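Local atomic coordinates of glutaryl-CoA dehydrogenase (Mycobacterium smegmatis, PDB entry 3SF6), a protein that belongs to the acyl-CoA dehydrogenase family of flavoproteins, built from two helical domains with a beta domain between them, and binds dihydroflavine-adenine dinucleotide. Residues Ala20-Ile26 with Thr308-Gly312; Asp105-Ser110 with Leu224-Val228; Ala119-His124 with Trp135-Ala140; Gly161-Arg165 with Thr176-Met180; Arg168-Trp173 with Asp241-Leu245. One frame throughout, in Å; residues are numbered along the deposited sequence. Where two conformers were deposited one is given.

Interaction 1 (Ala20-Ile26 with Thr308-Gly312). With EDO (1,2-ethanediol), chain O.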
# COMPACT_ATOMS: atom_id res chain seq x y z
N ALA A 20 -5.91 -10.01 -20.92
CA ALA A 20 -6.15 -8.71 -20.31
C ALA A 20 -6.72 -7.71 -21.31
O ALA A 20 -7.69 -7.00 -21.01
CB ALA A 20 -4.88 -8.13 -19.68
N ASP A 21 -6.12 -7.63 -22.49
CA ASP A 21 -6.64 -6.68 -23.50
C ASP A 21 -8.09 -7.00 -23.88
O ASP A 21 -8.88 -6.10 -24.10
CB ASP A 21 -5.80 -6.64 -24.79
CG ASP A 21 -4.47 -5.88 -24.64
OD1 ASP A 21 -4.00 -5.65 -23.52
OD2 ASP A 21 -3.89 -5.47 -25.69
N ASP A 22 -8.43 -8.28 -23.98
CA ASP A 22 -9.77 -8.71 -24.33
C ASP A 22 -10.74 -8.33 -23.22
O ASP A 22 -11.84 -7.79 -23.50
CB ASP A 22 -9.80 -10.21 -24.56
CG ASP A 22 -11.16 -10.70 -24.96
OD1 ASP A 22 -11.57 -10.47 -26.12
OD2 ASP A 22 -11.81 -11.32 -24.12
N LEU A 23 -10.33 -8.57 -21.97
CA LEU A 23 -11.18 -8.25 -20.83
C LEU A 23 -11.40 -6.74 -20.74
O LEU A 23 -12.55 -6.30 -20.50
CB LEU A 23 -10.58 -8.82 -19.52
CG LEU A 23 -11.41 -8.62 -18.27
CD1 LEU A 23 -12.71 -9.34 -18.36
CD2 LEU A 23 -10.63 -9.15 -17.02
N ILE A 24 -10.36 -5.95 -20.97
CA ILE A 24 -10.47 -4.48 -20.93
C ILE A 24 -11.28 -3.97 -22.12
O ILE A 24 -12.13 -3.06 -21.95
CB ILE A 24 -9.10 -3.82 -20.82
CG1 ILE A 24 -8.47 -4.19 -19.48
CG2 ILE A 24 -9.20 -2.29 -20.95
CD1 ILE A 24 -6.95 -4.13 -19.49
N GLY A 25 -11.14 -4.62 -23.28
CA GLY A 25 -11.79 -4.25 -24.53
C GLY A 25 -11.09 -3.12 -25.27
O GLY A 25 -11.70 -2.10 -25.58
N ILE A 26 -9.80 -3.28 -25.54
CA ILE A 26 -9.00 -2.20 -26.10
C ILE A 26 -9.24 -1.95 -27.57
O ILE A 26 -9.38 -0.80 -27.98
CB ILE A 26 -7.51 -2.47 -25.80
CG1 ILE A 26 -7.32 -2.29 -24.29
CG2 ILE A 26 -6.61 -1.57 -26.69
CD1 ILE A 26 -5.91 -2.57 -23.77
N THR A 308 -4.21 -6.51 -13.61
CA THR A 308 -5.04 -6.24 -14.78
C THR A 308 -5.77 -4.90 -14.62
O THR A 308 -5.88 -4.11 -15.57
CB THR A 308 -6.04 -7.36 -14.98
OG1 THR A 308 -5.33 -8.57 -15.28
CG2 THR A 308 -7.02 -7.08 -16.14
N LEU A 309 -6.22 -4.64 -13.40
CA LEU A 309 -6.87 -3.35 -13.11
C LEU A 309 -5.92 -2.20 -13.37
O LEU A 309 -6.31 -1.19 -13.96
CB LEU A 309 -7.42 -3.28 -11.68
CG LEU A 309 -8.87 -3.65 -11.46
CD1 LEU A 309 -9.12 -3.58 -9.94
CD2 LEU A 309 -9.79 -2.71 -12.23
N GLU A 310 -4.70 -2.27 -12.87
CA GLU A 310 -3.81 -1.10 -13.01
C GLU A 310 -3.36 -0.96 -14.45
O GLU A 310 -3.19 0.17 -14.94
CB GLU A 310 -2.64 -1.11 -12.03
CG GLU A 310 -3.06 -1.00 -10.56
CD GLU A 310 -3.95 0.19 -10.25
OE1 GLU A 310 -3.76 1.27 -10.82
OE2 GLU A 310 -4.88 0.05 -9.44
N TYR A 311 -3.14 -2.09 -15.14
CA TYR A 311 -2.84 -2.01 -16.57
C TYR A 311 -3.98 -1.36 -17.34
O TYR A 311 -3.79 -0.43 -18.15
CB TYR A 311 -2.51 -3.41 -17.11
CG TYR A 311 -2.48 -3.49 -18.60
CD1 TYR A 311 -1.49 -2.83 -19.32
CD2 TYR A 311 -3.38 -4.28 -19.29
CE1 TYR A 311 -1.45 -2.91 -20.72
CE2 TYR A 311 -3.36 -4.34 -20.68
CZ TYR A 311 -2.39 -3.68 -21.37
OH TYR A 311 -2.33 -3.80 -22.75
N GLY A 312 -5.20 -1.83 -17.08
CA GLY A 312 -6.35 -1.26 -17.80
C GLY A 312 -6.64 0.20 -17.47
O GLY A 312 -6.88 1.00 -18.38
C1 EDO O . -2.20 -2.47 -25.76
O1 EDO O . -2.01 -3.84 -25.94
C2 EDO O . -2.98 -1.91 -26.98
O2 EDO O . -2.19 -1.97 -28.18
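Tyr-311 lays its ring against the short helix 20-24, where Tyr-311 CD2 lies 3.6 Å from Ile-24 CD1 and Ala-20 CB approaches the same atom a little farther off. The phenol oxygen then takes up the one polar link between the segments: Tyr-311 OH donates to Asp-21 OD1 over 2.6 Å. The carboxylate and ring planes are 9° apart; OD1 sits at the ring's edge, near its plane, and is met on its syn side. A chi1 of 168° sets the Tyr-311 ring opposite its own backbone N and sends it across to the aspartate. The other oxygen is engaged too, since an ethanediol O1 donates to Asp-21 OD2 at 2.5 Å. Ile-24 CD1 also presses on bare backbone, 3.4 Å from Gly-312 CA. Leu-277 of helix 252-286 touches both Ala-20 and Tyr-311, and His-320 of the second subunit bonds to Ile-24 O, which places the contact beside a subunit interface. The axes of 20-24 and 308-312 cross at -68°, and the first helix ends at Ile-24: Ile-26 N reaches back to Asp-21 O (3.3 Å) and Gly-25 has positive phi, the hallmarks of a Schellman motif, here ending an N-terminal helix docked on the C-terminal helical domain.

Interaction 2 (Asp105-Ser110 with Leu224-Val228); sequences DSGIRS and LRASV. With SO4 (sulfate ion), chain Q.
Asp-105 OD2 gathers three partners: a water that donates at 2.8 Å and in turn accepts from Ala-226 N across the contact, and, by weak, bent bonds, Gly-107 N (2.7 Å) and Ile-108 N. Asp-105 is thus the N-cap of helix 106-126, its carboxylate turned to the helix by a CG anti to the backbone N (chi1 -173°). A second water donates to Gly-107 O at 2.9 Å and to Ala-226 O at 2.8 Å, so two water bridges take the place of direct hydrogen bonds between the segments. Gly-107 lets the turn come close, its CA 4.8 Å from that of Ser-227. Leu-224 fills the flank with its two methyls: CD1 rests 3.7 Å from Gly-107 N, and CD2 lies 3.7 Å from Ser-110 OG, a hydroxyl bonded both to Ser-106 O and to Tyr-381. The Leu-224 side chain also touches the bound dihydroflavine-adenine dinucleotide. Asp-105 OD1, the other carboxylate oxygen, forms a salt bridge with Arg-370 and accepts a bond from Asn-374. The type I turn 224-227, in the loop between strands 213-217 and 229-240, therefore packs against the start of helix 106-126, with helix 53-59 touching Ala-226 and Ile-108 and helix 368-380 touching Ser-106 and Leu-224.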
# COMPACT_ATOMS: atom_id res chain seq x y z
N ASP A 105 11.49 -3.71 -25.09
CA ASP A 105 12.43 -3.31 -24.04
C ASP A 105 12.41 -1.79 -23.85
O ASP A 105 12.48 -1.04 -24.85
CB ASP A 105 13.86 -3.75 -24.42
CG ASP A 105 14.86 -3.51 -23.31
OD1 ASP A 105 14.95 -4.36 -22.40
OD2 ASP A 105 15.52 -2.46 -23.37
N SER A 106 12.42 -1.32 -22.61
CA SER A 106 12.45 0.12 -22.35
C SER A 106 13.70 0.81 -22.88
O SER A 106 13.66 2.00 -23.23
CB SER A 106 12.42 0.41 -20.85
OG SER A 106 11.31 -0.11 -20.19
N GLY A 107 14.83 0.10 -22.89
CA GLY A 107 16.07 0.67 -23.45
C GLY A 107 15.96 1.01 -24.91
O GLY A 107 16.43 2.07 -25.38
N ILE A 108 15.33 0.12 -25.66
CA ILE A 108 15.09 0.32 -27.07
C ILE A 108 14.12 1.49 -27.27
O ILE A 108 14.37 2.39 -28.06
CB ILE A 108 14.58 -0.97 -27.77
CG1 ILE A 108 15.60 -2.14 -27.64
CG2 ILE A 108 14.21 -0.67 -29.21
CD1 ILE A 108 17.01 -1.90 -28.11
N ARG A 109 13.02 1.54 -26.52
CA ARG A 109 12.09 2.65 -26.61
C ARG A 109 12.81 3.97 -26.24
O ARG A 109 12.51 5.04 -26.82
CB ARG A 109 10.87 2.43 -25.72
CG ARG A 109 9.64 3.33 -25.99
CD ARG A 109 9.60 4.65 -25.23
NE ARG A 109 9.77 4.42 -23.81
CZ ARG A 109 10.64 4.98 -22.99
NH1 ARG A 109 11.42 6.01 -23.36
NH2 ARG A 109 10.68 4.56 -21.74
N SER A 110 13.73 3.91 -25.26
CA SER A 110 14.50 5.10 -24.87
C SER A 110 15.34 5.69 -26.02
O SER A 110 15.42 6.90 -26.18
CB SER A 110 15.41 4.86 -23.65
OG SER A 110 14.70 4.41 -22.51
N LEU A 224 18.48 -0.58 -17.79
CA LEU A 224 18.60 0.03 -19.09
C LEU A 224 19.88 -0.39 -19.80
O LEU A 224 20.50 0.37 -20.53
CB LEU A 224 18.42 1.57 -19.02
CG LEU A 224 17.40 2.07 -20.02
CD1 LEU A 224 15.99 1.52 -19.73
CD2 LEU A 224 17.35 3.63 -20.10
N ARG A 225 20.28 -1.65 -19.57
CA ARG A 225 21.56 -2.13 -20.09
C ARG A 225 21.54 -2.25 -21.62
O ARG A 225 22.62 -2.19 -22.24
CB ARG A 225 21.96 -3.46 -19.45
CG ARG A 225 22.34 -3.36 -18.00
CD ARG A 225 22.70 -4.72 -17.41
NE ARG A 225 23.79 -5.37 -18.12
CZ ARG A 225 25.09 -5.11 -17.96
NH1 ARG A 225 25.51 -4.19 -17.09
NH2 ARG A 225 26.00 -5.78 -18.69
N ALA A 226 20.35 -2.32 -22.24
CA ALA A 226 20.28 -2.33 -23.70
C ALA A 226 20.07 -0.93 -24.27
O ALA A 226 19.33 -0.73 -25.20
CB ALA A 226 19.23 -3.33 -24.23
N SER A 227 20.79 0.02 -23.70
CA SER A 227 20.77 1.42 -24.13
C SER A 227 22.17 1.93 -23.87
O SER A 227 22.87 1.40 -23.02
CB SER A 227 19.74 2.22 -23.31
OG SER A 227 19.63 3.58 -23.71
N VAL A 228 22.58 2.96 -24.59
CA VAL A 228 23.85 3.60 -24.36
C VAL A 228 23.57 4.82 -23.49
O VAL A 228 22.70 5.59 -23.84
CB VAL A 228 24.41 4.09 -25.70
CG1 VAL A 228 25.67 5.03 -25.51
CG2 VAL A 228 24.76 2.91 -26.59
S SO4 Q . 29.13 -3.38 -17.88
O1 SO4 Q . 28.17 -2.43 -18.43
O2 SO4 Q . 29.86 -2.80 -16.74
O3 SO4 Q . 30.06 -3.72 -18.95
O4 SO4 Q . 28.44 -4.57 -17.44
O HOH W 1 17.49 -2.07 -21.40
O HOH W 2 18.80 1.48 -26.88

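Interaction 3 (Ala119-His124 with Trp135-Ala140); sequences AMYAIH and WLPDMA
Met-120 and Met-139 share one shape, with CG anti to the carbonyl carbon (chi1 -70° and -68°), an extended middle and a bend at the last torsion, and this carries the two chains past each other in opposite directions. Their flanks meet where Met-120 CG lies 3.6 Å from Met-139 CB. Beyond that point each methyl reaches the other helix: Met-120 CE stops 3.6 Å from Ala-140 N, and Met-139 CE rests 3.8 Å from Ala-119 CB. Leu-136 enters from the second helix and splits its branches. Its CD2 comes within 3.6 Å of the backbone at Met-120 O and also touches Ile-123 CG2 (3.9 Å), whereas CD1 turns to the imidazole, 3.9 Å from His-124 CD2. Ile-123 closes the other flank by placing CD1 4.0 Å from Met-139 SD, with Trp-135 CB nearby. No hydrogen bond joins the two segments; the contact is made by apolar packing, and the polar end of His-124 is turned elsewhere, its NE2 bonding to Lys-82 O. The segments run nearly antiparallel, 158° between their directions, with axes 10.3 Å apart, as the two arms of a helical hairpin do. Helices 106-126 and 129-140 form this hairpin in the N-terminal helical domain; Val-190 of strand 190-197 touches Trp-135 and Met-139, while helix 252-286 packs against Tyr-121 and Ala-122 on the first helix.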
# COMPACT_ATOMS: atom_id res chain seq x y z
N ALA A 119 15.67 15.06 -29.28
CA ALA A 119 16.66 15.69 -30.18
C ALA A 119 16.03 16.23 -31.46
O ALA A 119 16.09 17.45 -31.73
CB ALA A 119 17.83 14.74 -30.49
N MET A 120 15.30 15.39 -32.21
CA MET A 120 14.61 15.90 -33.40
C MET A 120 13.57 16.97 -33.07
O MET A 120 13.46 18.01 -33.75
CB MET A 120 13.99 14.76 -34.22
CG MET A 120 14.99 13.88 -34.92
SD MET A 120 14.24 12.36 -35.61
CE MET A 120 13.50 13.07 -37.09
N TYR A 121 12.76 16.71 -32.05
CA TYR A 121 11.73 17.67 -31.64
C TYR A 121 12.34 19.04 -31.36
O TYR A 121 11.80 20.06 -31.78
CB TYR A 121 10.98 17.17 -30.43
CG TYR A 121 9.88 18.14 -30.01
CD1 TYR A 121 8.61 18.07 -30.54
CD2 TYR A 121 10.14 19.12 -29.08
CE1 TYR A 121 7.60 18.98 -30.14
CE2 TYR A 121 9.16 20.03 -28.69
CZ TYR A 121 7.91 19.96 -29.22
OH TYR A 121 6.99 20.87 -28.78
N ALA A 122 13.46 19.07 -30.62
CA ALA A 122 14.09 20.34 -30.29
C ALA A 122 14.44 21.13 -31.56
O ALA A 122 14.22 22.34 -31.64
CB ALA A 122 15.35 20.14 -29.41
N ILE A 123 15.05 20.44 -32.51
CA ILE A 123 15.45 21.05 -33.79
C ILE A 123 14.19 21.47 -34.58
O ILE A 123 14.12 22.58 -35.12
CB ILE A 123 16.36 20.08 -34.58
CG1 ILE A 123 17.70 19.89 -33.85
CG2 ILE A 123 16.61 20.63 -35.99
CD1 ILE A 123 18.57 18.73 -34.42
N HIS A 124 13.20 20.59 -34.63
CA HIS A 124 11.93 20.85 -35.33
C HIS A 124 11.23 22.09 -34.76
O HIS A 124 10.67 22.91 -35.52
CB HIS A 124 11.06 19.61 -35.24
CG HIS A 124 9.95 19.54 -36.24
ND1 HIS A 124 8.80 20.30 -36.13
CD2 HIS A 124 9.75 18.70 -37.30
CE1 HIS A 124 7.98 20.00 -37.13
NE2 HIS A 124 8.53 19.03 -37.85
N TRP A 135 19.81 18.38 -40.55
CA TRP A 135 19.80 17.28 -39.59
C TRP A 135 18.57 16.40 -39.66
O TRP A 135 18.71 15.19 -39.51
CB TRP A 135 19.96 17.80 -38.15
CG TRP A 135 21.39 18.25 -37.89
CD1 TRP A 135 21.85 19.53 -37.84
CD2 TRP A 135 22.52 17.40 -37.72
NE1 TRP A 135 23.21 19.53 -37.63
CE2 TRP A 135 23.65 18.23 -37.54
CE3 TRP A 135 22.70 16.02 -37.68
CZ2 TRP A 135 24.93 17.72 -37.33
CZ3 TRP A 135 23.96 15.51 -37.49
CH2 TRP A 135 25.08 16.37 -37.34
N LEU A 136 17.38 16.95 -39.85
CA LEU A 136 16.18 16.12 -39.59
C LEU A 136 16.00 14.93 -40.54
O LEU A 136 15.68 13.82 -40.06
CB LEU A 136 14.90 16.96 -39.47
CG LEU A 136 14.81 17.92 -38.29
CD1 LEU A 136 13.51 18.75 -38.34
CD2 LEU A 136 14.97 17.17 -36.96
N PRO A 137 16.22 15.09 -41.85
CA PRO A 137 15.98 13.88 -42.68
C PRO A 137 16.93 12.73 -42.38
O PRO A 137 16.51 11.58 -42.34
CB PRO A 137 16.18 14.39 -44.12
CG PRO A 137 15.82 15.90 -44.01
CD PRO A 137 16.38 16.31 -42.67
N ASP A 138 18.20 13.02 -42.11
CA ASP A 138 19.13 11.96 -41.74
C ASP A 138 18.89 11.37 -40.34
O ASP A 138 19.25 10.22 -40.07
CB ASP A 138 20.56 12.45 -41.80
CG ASP A 138 21.10 12.58 -43.23
OD1 ASP A 138 20.47 12.11 -44.21
OD2 ASP A 138 22.20 13.15 -43.33
N MET A 139 18.30 12.17 -39.46
CA MET A 139 17.86 11.66 -38.16
C MET A 139 16.63 10.77 -38.29
O MET A 139 16.52 9.72 -37.64
CB MET A 139 17.63 12.83 -37.18
CG MET A 139 18.94 13.53 -36.82
SD MET A 139 18.70 14.99 -35.82
CE MET A 139 18.67 14.25 -34.14
N ALA A 140 15.71 11.15 -39.16
CA ALA A 140 14.51 10.32 -39.38
C ALA A 140 14.87 8.98 -39.99
O ALA A 140 14.27 7.98 -39.66
CB ALA A 140 13.52 11.05 -40.28

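Interaction 4 (Gly161-Arg165 with Thr176-Met180); sequences GMRTR and TGTKM. With EDO (1,2-ethanediol), chain P.
An antiparallel bridge in the sheet of the middle beta domain joins Arg-165 to Thr-176 as a hydrogen-bonded pair. Arg-165 N gives to Thr-176 O at 3.0 Å, and Thr-176 N returns the bond to Arg-165 O at 3.0 Å, both nearly straight at the hydrogen. The two side chains run side by side in the same direction. Arg-165 CG takes the position between the backbone N and carbonyl carbon (chi1 61°), from which the extended chain brings the guanidinium over Thr-176: Thr-176 CB lies 3.9 Å from the plane of the Arg-165 guanidinium, over its centre. Strand 165-169 is an outermost strand here, paired along one side with strand 172-183, and the chain leading into it continues the contact without further direct hydrogen bonds to Thr-176-Met-180. Thr-164 OG1 closes to 3.5 Å on Gly-177 CA, where the glycine has no side chain in the way. The same oxygen lies 3.5 Å from Lys-179 CE, and Met-162 SD stands 3.9 Å from Lys-179 NZ. Glu-152 brings these groups together from outside, pairing with the lysine ammonium and accepting from the threonine hydroxyl. On the side opposite Lys-179, Thr-178 OG1 is hydrogen-bonded to an ethanediol O2 (2.7 Å).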
# COMPACT_ATOMS: atom_id res chain seq x y z
N GLY A 161 18.87 25.17 -12.40
CA GLY A 161 20.17 25.33 -11.76
C GLY A 161 21.38 24.87 -12.57
O GLY A 161 22.48 24.82 -12.02
N MET A 162 21.20 24.55 -13.85
CA MET A 162 22.28 23.95 -14.66
C MET A 162 23.46 24.91 -14.68
O MET A 162 23.28 26.15 -14.65
CB MET A 162 21.81 23.64 -16.07
CG MET A 162 21.56 24.83 -16.95
SD MET A 162 21.10 24.38 -18.64
CE MET A 162 19.37 23.95 -18.39
N ARG A 163 24.67 24.34 -14.75
CA ARG A 163 25.88 25.14 -14.70
C ARG A 163 26.71 25.08 -15.96
O ARG A 163 27.67 25.88 -16.10
CB ARG A 163 26.72 24.79 -13.48
CG ARG A 163 26.04 25.03 -12.14
CD ARG A 163 25.63 26.51 -11.93
NE ARG A 163 26.80 27.39 -11.79
CZ ARG A 163 26.74 28.71 -11.63
NH1 ARG A 163 25.57 29.35 -11.61
NH2 ARG A 163 27.86 29.41 -11.49
N THR A 164 26.36 24.21 -16.89
CA THR A 164 27.00 24.26 -18.24
C THR A 164 26.73 25.66 -18.78
O THR A 164 25.60 26.13 -18.75
CB THR A 164 26.46 23.18 -19.20
OG1 THR A 164 26.84 21.89 -18.76
CG2 THR A 164 27.01 23.41 -20.62
N ARG A 165 27.78 26.33 -19.23
CA ARG A 165 27.65 27.73 -19.66
C ARG A 165 28.01 27.87 -21.12
O ARG A 165 28.82 27.13 -21.66
CB ARG A 165 28.53 28.64 -18.82
CG ARG A 165 29.98 28.35 -18.88
CD ARG A 165 30.76 29.32 -17.98
NE ARG A 165 32.20 29.21 -18.19
CZ ARG A 165 32.99 28.29 -17.61
NH1 ARG A 165 32.47 27.35 -16.83
NH2 ARG A 165 34.29 28.30 -17.85
N THR A 176 31.07 25.26 -22.09
CA THR A 176 31.87 24.59 -21.08
C THR A 176 30.98 23.97 -20.01
O THR A 176 30.26 24.68 -19.30
CB THR A 176 32.84 25.57 -20.41
OG1 THR A 176 33.61 26.26 -21.42
CG2 THR A 176 33.79 24.82 -19.47
N GLY A 177 31.05 22.65 -19.90
CA GLY A 177 30.36 21.96 -18.82
C GLY A 177 30.31 20.47 -19.05
O GLY A 177 30.86 19.99 -20.05
N THR A 178 29.68 19.77 -18.12
CA THR A 178 29.52 18.33 -18.22
C THR A 178 28.05 17.97 -18.14
O THR A 178 27.34 18.43 -17.23
CB THR A 178 30.31 17.64 -17.11
OG1 THR A 178 31.71 17.96 -17.26
CG2 THR A 178 30.13 16.15 -17.16
N LYS A 179 27.60 17.12 -19.06
CA LYS A 179 26.26 16.56 -18.99
C LYS A 179 26.41 15.10 -18.62
O LYS A 179 27.43 14.45 -18.90
CB LYS A 179 25.48 16.72 -20.32
CG LYS A 179 25.29 18.16 -20.80
CD LYS A 179 24.50 18.99 -19.79
CE LYS A 179 24.12 20.37 -20.30
NZ LYS A 179 23.23 21.13 -19.34
N MET A 180 25.40 14.57 -17.91
CA MET A 180 25.53 13.23 -17.35
C MET A 180 24.20 12.46 -17.52
O MET A 180 23.12 13.05 -17.50
CB MET A 180 25.92 13.34 -15.86
CG MET A 180 26.19 12.03 -15.16
SD MET A 180 27.50 11.10 -15.97
CE MET A 180 27.60 9.68 -14.87
C1 EDO P . 35.19 20.74 -18.12
O1 EDO P . 35.97 20.28 -19.22
C2 EDO P . 33.74 20.56 -18.50
O2 EDO P . 32.93 20.33 -17.33

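Interaction 5 (Arg168-Trp173 with Asp241-Leu245); sequences RSGDDW and DSARL
Trp-173 carries the guanidinium of Arg-168 on one face, with Arg-168 CZ 3.4 Å above the indole plane and offset toward its rim, while Asp-241 takes the edge. There Trp-173 NE1 donates to Asp-241 OD1 over 2.9 Å along a nearly straight path (169°), with the oxygen in the ring plane and using its anti lone pair. The syn side of that oxygen is left to Arg-244, which grips the carboxylate side-on: Arg-244 NE reaches Asp-241 OD1 at 2.8 Å and Arg-244 NH2 reaches Asp-241 OD2 at 3.0 Å. Arg-168 NH2 adds a weak third link to Asp-241 OD1 at 3.4 Å. The three charged residues form a salt-bridge network, and the carboxylate would be expected to stay ionised between two arginines. Arg-168 and Trp-173 flank a type II' turn, Ser-169 to Asp-172, that makes a beta hairpin of strands 165-169 and 172-183; Asp-241 opens a short 3-10 turn following strand 229-240. Phe-204 meets the indole edge-to-face. Arg-244 CD lies 4.0 Å from Trp-173 CZ2, its chain bent at chi3 (47°) as the guanidinium turns back to the aspartate. Asp-171 O, at the hairpin tip, makes a weak bond of 3.4 Å to Asp-241 N.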
# COMPACT_ATOMS: atom_id res chain seq x y z
N ARG A 168 30.06 34.14 -25.03
CA ARG A 168 30.38 34.66 -26.35
C ARG A 168 31.86 34.92 -26.47
O ARG A 168 32.52 35.35 -25.51
CB ARG A 168 29.60 35.95 -26.61
CG ARG A 168 28.12 35.71 -26.81
CD ARG A 168 27.43 36.93 -27.44
NE ARG A 168 26.23 36.60 -28.23
CZ ARG A 168 26.24 35.98 -29.43
NH1 ARG A 168 27.38 35.55 -29.99
NH2 ARG A 168 25.09 35.78 -30.06
N SER A 169 32.38 34.64 -27.66
CA SER A 169 33.74 34.92 -28.02
C SER A 169 33.67 35.43 -29.45
O SER A 169 33.53 34.65 -30.40
CB SER A 169 34.58 33.65 -27.91
OG SER A 169 35.92 33.91 -28.22
N GLY A 170 33.72 36.75 -29.62
CA GLY A 170 33.49 37.34 -30.92
C GLY A 170 32.10 36.94 -31.41
O GLY A 170 31.11 37.11 -30.69
N ASP A 171 32.06 36.35 -32.60
CA ASP A 171 30.82 35.86 -33.17
C ASP A 171 30.54 34.42 -32.75
O ASP A 171 29.52 33.87 -33.13
CB ASP A 171 30.89 35.90 -34.70
CG ASP A 171 31.12 37.29 -35.24
OD1 ASP A 171 30.55 38.24 -34.65
OD2 ASP A 171 31.86 37.44 -36.24
N ASP A 172 31.48 33.80 -32.05
CA ASP A 172 31.33 32.40 -31.66
C ASP A 172 30.74 32.29 -30.25
O ASP A 172 30.61 33.27 -29.50
CB ASP A 172 32.69 31.67 -31.67
CG ASP A 172 33.32 31.56 -33.06
OD1 ASP A 172 32.58 31.51 -34.07
OD2 ASP A 172 34.57 31.47 -33.09
N TRP A 173 30.36 31.07 -29.92
CA TRP A 173 30.06 30.66 -28.56
C TRP A 173 31.10 29.64 -28.08
O TRP A 173 31.56 28.82 -28.86
CB TRP A 173 28.70 29.98 -28.47
CG TRP A 173 27.54 30.85 -28.76
CD1 TRP A 173 26.95 31.03 -29.97
CD2 TRP A 173 26.79 31.63 -27.81
NE1 TRP A 173 25.86 31.89 -29.83
CE2 TRP A 173 25.74 32.26 -28.52
CE3 TRP A 173 26.89 31.84 -26.44
CZ2 TRP A 173 24.81 33.10 -27.90
CZ3 TRP A 173 25.94 32.64 -25.81
CH2 TRP A 173 24.93 33.28 -26.56
N ASP A 241 27.59 31.22 -34.06
CA ASP A 241 26.25 31.57 -33.58
C ASP A 241 25.18 30.78 -34.28
O ASP A 241 24.10 30.60 -33.71
CB ASP A 241 25.93 33.07 -33.66
CG ASP A 241 24.53 33.41 -33.05
OD1 ASP A 241 24.23 33.05 -31.86
OD2 ASP A 241 23.71 34.01 -33.81
N SER A 242 25.44 30.32 -35.50
CA SER A 242 24.45 29.58 -36.27
C SER A 242 24.12 28.22 -35.61
O SER A 242 23.19 27.57 -36.05
CB SER A 242 24.90 29.37 -37.71
OG SER A 242 26.14 28.69 -37.76
N ALA A 243 24.91 27.80 -34.63
CA ALA A 243 24.67 26.54 -33.87
C ALA A 243 23.60 26.71 -32.81
O ALA A 243 23.05 25.72 -32.30
CB ALA A 243 26.01 26.03 -33.20
N ARG A 244 23.30 27.96 -32.46
CA ARG A 244 22.28 28.23 -31.44
C ARG A 244 20.91 27.94 -32.02
O ARG A 244 20.65 28.26 -33.17
CB ARG A 244 22.39 29.70 -30.98
CG ARG A 244 21.35 30.13 -29.96
CD ARG A 244 21.53 31.62 -29.57
NE ARG A 244 21.70 32.50 -30.73
CZ ARG A 244 20.72 33.14 -31.37
NH1 ARG A 244 19.46 33.04 -30.97
NH2 ARG A 244 21.00 33.88 -32.43
N LEU A 245 20.03 27.34 -31.22
CA LEU A 245 18.63 27.17 -31.62
C LEU A 245 17.93 28.52 -31.47
O LEU A 245 17.74 28.99 -30.35
CB LEU A 245 17.97 26.13 -30.70
CG LEU A 245 18.39 24.68 -30.87
CD1 LEU A 245 17.79 23.88 -29.66
CD2 LEU A 245 17.87 24.08 -32.19
O HOH W 3 29.15 33.04 -35.36

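How the interactions relate
From the N terminus, interaction 1 opens first and closes last: helix 20-24 meets helix 298-327, and the other four contacts nest within that loop. Interaction 2 opens at the start of helix 106-126 and closes in the loop before strand 229-240, enclosing interactions 3 and 4 and tying the N-terminal helices to the beta domain. Interaction 3 closes a helical hairpin on the same helix 106-126. Interactions 4 and 5 share strand 172-183 and cross along the chain; interaction 5 also crosses interaction 2. It ends beyond strand 229-240, where Leu-245 CD2 packs 4.1 Å from Ala-122 O of interaction 3, joining the beta domain to the hairpin.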